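Local coordinates for protein alpha-tubulin N-acetyltransferase (Danio rerio, PDB 4H6U) that transfers an acetyl group from acetyl-coenzyme A to a lysine of alpha-tubulin, as a member of the GNAT acetyltransferase superfamily, at residues 18-24 with 74-80. The protein carries 1 engineered substitution. Residues are numbered along the deposited sequence; the frame is centred on the assembly and turned at random.
Sequences RISVLDS and HHLYLLK. With K (potassium ion), chain D.
Residues 18-23 and 75-80 are extended strands running parallel, their axes 4.6 Å apart at closest and 15° off parallel. The register pairs R18 with H75, I19 with L76, S20 with Y77, V21 with L78, L22 with L79 and D23 with K80. Seven backbone hydrogen bonds alternate in direction. R18 N donates to H74 O (3.0 Å), and L76 N to R18 O (2.7 Å). S20 N donates to L76 O (2.8 Å), and L78 N to S20 O (2.7 Å). L22 N to L78 O, K80 N to L22 O and S24 N to K80 O are each 2.9 Å.

Strand 18-23 is an edge strand, within this chain, of the mixed GNAT sheet. Strand 75-81 lies between it and antiparallel strand 90-99. I19 and S20 pair with an antiparallel strand of the second subunit, which carries the sheet across the interface.

R18, S20, L22, H75, Y77 and L79 share one face, where helix 133-145 packs on L22 and Y77. R18 (chi1 t) lays CG over the H75 ring in a CH-pi contact, 3.5 Å from its centroid. H75 (chi1 t) donates from NE2 to S20 OG at 2.9 Å. R18 forms a salt bridge and S20 a hydrogen bond with E48 of the second subunit.

I19, V21, D23, L76, L78 and K80 line the other face. V21 CG2 lies 4.1 Å from L78 CD1. K80 bends back through chi3 and chi4 (both p), bringing NZ 2.9 Å from D23 OD1 and 2.6 Å from the modelled potassium ion. S24 N-caps helix 25-32, its OG hydrogen-bonded to S27 N and E136.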
loop_
_atom_site.group_PDB
_atom_site.type_symbol
_atom_site.label_atom_id
_atom_site.label_comp_id
_atom_site.label_asym_id
_atom_site.label_seq_id
_atom_site.Cartn_x
_atom_site.Cartn_y
_atom_site.Cartn_z
ATOM N N ARG A 18 -4.017 0.561 -5.047
ATOM C CA ARG A 18 -4.952 1.531 -5.558
ATOM C C ARG A 18 -4.961 2.687 -4.569
ATOM O O ARG A 18 -5.065 2.479 -3.367
ATOM C CB ARG A 18 -6.299 0.860 -5.797
ATOM C CG ARG A 18 -7.370 1.694 -6.338
ATOM C CD ARG A 18 -7.412 1.626 -7.872
ATOM N NE ARG A 18 -8.576 2.377 -8.330
ATOM C CZ ARG A 18 -8.737 3.689 -8.193
ATOM N NH1 ARG A 18 -7.804 4.432 -7.609
ATOM N NH2 ARG A 18 -9.858 4.267 -8.625
ATOM N N ILE A 19 -4.761 3.903 -5.072
ATOM C CA ILE A 19 -4.679 5.080 -4.210
ATOM C C ILE A 19 -5.531 6.208 -4.750
ATOM O O ILE A 19 -5.457 6.554 -5.933
ATOM C CB ILE A 19 -3.257 5.593 -4.025
ATOM C CG1 ILE A 19 -2.322 4.461 -3.609
ATOM C CG2 ILE A 19 -3.230 6.654 -2.937
ATOM C CD1 ILE A 19 -0.952 4.944 -3.256
ATOM N N SER A 20 -6.319 6.773 -3.846
ATOM C CA SER A 20 -7.217 7.862 -4.153
ATOM C C SER A 20 -7.051 9.028 -3.182
ATOM O O SER A 20 -7.063 8.855 -1.948
ATOM C CB SER A 20 -8.669 7.390 -4.070
ATOM O OG SER A 20 -8.943 6.410 -5.033
ATOM N N VAL A 21 -6.966 10.211 -3.761
ATOM C CA VAL A 21 -6.959 11.450 -3.004
ATOM C C VAL A 21 -8.241 12.199 -3.330
ATOM O O VAL A 21 -8.565 12.418 -4.499
ATOM C CB VAL A 21 -5.770 12.330 -3.363
ATOM C CG1 VAL A 21 -5.727 13.530 -2.438
ATOM C CG2 VAL A 21 -4.476 11.542 -3.249
ATOM N N LEU A 22 -8.962 12.567 -2.281
ATOM C CA LEU A 22 -10.198 13.322 -2.406
ATOM C C LEU A 22 -10.121 14.556 -1.530
ATOM O O LEU A 22 -9.558 14.517 -0.428
ATOM C CB LEU A 22 -11.400 12.479 -1.998
ATOM C CG LEU A 22 -11.313 11.710 -0.694
ATOM C CD1 LEU A 22 -12.677 11.644 -0.026
ATOM C CD2 LEU A 22 -10.822 10.311 -0.978
ATOM N N ASP A 23 -10.784 15.619 -1.973
ATOM C CA ASP A 23 -10.787 16.858 -1.231
ATOM C C ASP A 23 -11.873 16.797 -0.172
ATOM O O ASP A 23 -12.915 16.163 -0.361
ATOM C CB ASP A 23 -11.000 18.042 -2.170
ATOM C CG ASP A 23 -9.974 18.104 -3.282
ATOM O OD1 ASP A 23 -8.851 17.633 -3.054
ATOM O OD2 ASP A 23 -10.268 18.647 -4.370
ATOM N N SER A 24 -11.612 17.453 0.954
ATOM C CA SER A 24 -12.590 17.504 2.004
ATOM C C SER A 24 -13.569 18.648 1.797
ATOM O O SER A 24 -13.176 19.802 1.585
ATOM C CB SER A 24 -11.915 17.638 3.380
ATOM O OG SER A 24 -12.881 17.782 4.415
ATOM N N HIS A 74 -5.239 -3.615 -2.431
ATOM C CA HIS A 74 -5.681 -2.788 -1.324
ATOM C C HIS A 74 -5.985 -1.378 -1.890
ATOM O O HIS A 74 -5.489 -1.011 -2.953
ATOM C CB HIS A 74 -4.602 -2.728 -0.239
ATOM C CG HIS A 74 -4.278 -4.056 0.369
ATOM N ND1 HIS A 74 -5.045 -5.185 0.165
ATOM C CD2 HIS A 74 -3.242 -4.445 1.150
ATOM C CE1 HIS A 74 -4.514 -6.202 0.817
ATOM N NE2 HIS A 74 -3.416 -5.780 1.417
ATOM N N HIS A 75 -6.883 -0.654 -1.235
ATOM C CA HIS A 75 -7.247 0.683 -1.665
ATOM C C HIS A 75 -6.935 1.684 -0.532
ATOM O O HIS A 75 -7.409 1.538 0.586
ATOM C CB HIS A 75 -8.740 0.723 -2.045
ATOM C CG HIS A 75 -9.093 1.852 -2.962
ATOM N ND1 HIS A 75 -9.989 1.710 -4.006
ATOM C CD2 HIS A 75 -8.675 3.145 -2.996
ATOM C CE1 HIS A 75 -10.089 2.859 -4.656
ATOM N NE2 HIS A 75 -9.313 3.749 -4.058
ATOM N N LEU A 76 -6.082 2.657 -0.831
ATOM C CA LEU A 76 -5.719 3.676 0.124
ATOM C C LEU A 76 -6.425 4.984 -0.214
ATOM O O LEU A 76 -6.283 5.492 -1.342
ATOM C CB LEU A 76 -4.217 3.885 0.090
ATOM C CG LEU A 76 -3.675 4.937 1.056
ATOM C CD1 LEU A 76 -4.036 4.616 2.507
ATOM C CD2 LEU A 76 -2.156 5.003 0.881
ATOM N N TYR A 77 -7.187 5.513 0.742
ATOM C CA TYR A 77 -7.838 6.823 0.563
ATOM C C TYR A 77 -7.161 7.895 1.415
ATOM O O TYR A 77 -6.964 7.745 2.635
ATOM C CB TYR A 77 -9.337 6.771 0.934
ATOM C CG TYR A 77 -10.131 5.708 0.218
ATOM C CD1 TYR A 77 -10.834 6.010 -0.939
ATOM C CD2 TYR A 77 -10.154 4.394 0.673
ATOM C CE1 TYR A 77 -11.549 5.036 -1.618
ATOM C CE2 TYR A 77 -10.865 3.418 -0.004
ATOM C CZ TYR A 77 -11.552 3.739 -1.147
ATOM O OH TYR A 77 -12.263 2.771 -1.809
ATOM N N LEU A 78 -6.856 9.000 0.750
ATOM C CA LEU A 78 -6.266 10.161 1.404
ATOM C C LEU A 78 -7.243 11.330 1.288
ATOM O O LEU A 78 -7.789 11.600 0.208
ATOM C CB LEU A 78 -4.943 10.545 0.752
ATOM C CG LEU A 78 -3.877 9.442 0.593
ATOM C CD1 LEU A 78 -2.620 10.040 0.025
ATOM C CD2 LEU A 78 -3.572 8.779 1.904
ATOM N N LEU A 79 -7.438 12.012 2.414
ATOM C CA LEU A 79 -8.300 13.173 2.521
ATOM C C LEU A 79 -7.436 14.423 2.547
ATOM O O LEU A 79 -6.612 14.575 3.464
ATOM C CB LEU A 79 -9.171 13.085 3.790
ATOM C CG LEU A 79 -10.301 14.115 3.966
ATOM C CD1 LEU A 79 -11.370 14.080 2.849
ATOM C CD2 LEU A 79 -10.936 13.893 5.335
ATOM N N LYS A 80 -7.621 15.277 1.532
ATOM C CA LYS A 80 -6.839 16.517 1.318
ATOM C C LYS A 80 -7.631 17.710 1.880
ATOM O O LYS A 80 -8.786 17.943 1.484
ATOM C CB LYS A 80 -6.527 16.710 -0.213
ATOM C CG LYS A 80 -5.630 17.947 -0.675
ATOM C CD LYS A 80 -4.789 17.742 -2.033
ATOM C CE LYS A 80 -5.597 17.621 -3.351
ATOM N NZ LYS A 80 -6.299 18.883 -3.768
HETATM K K K D . -7.082 18.434 -6.178
#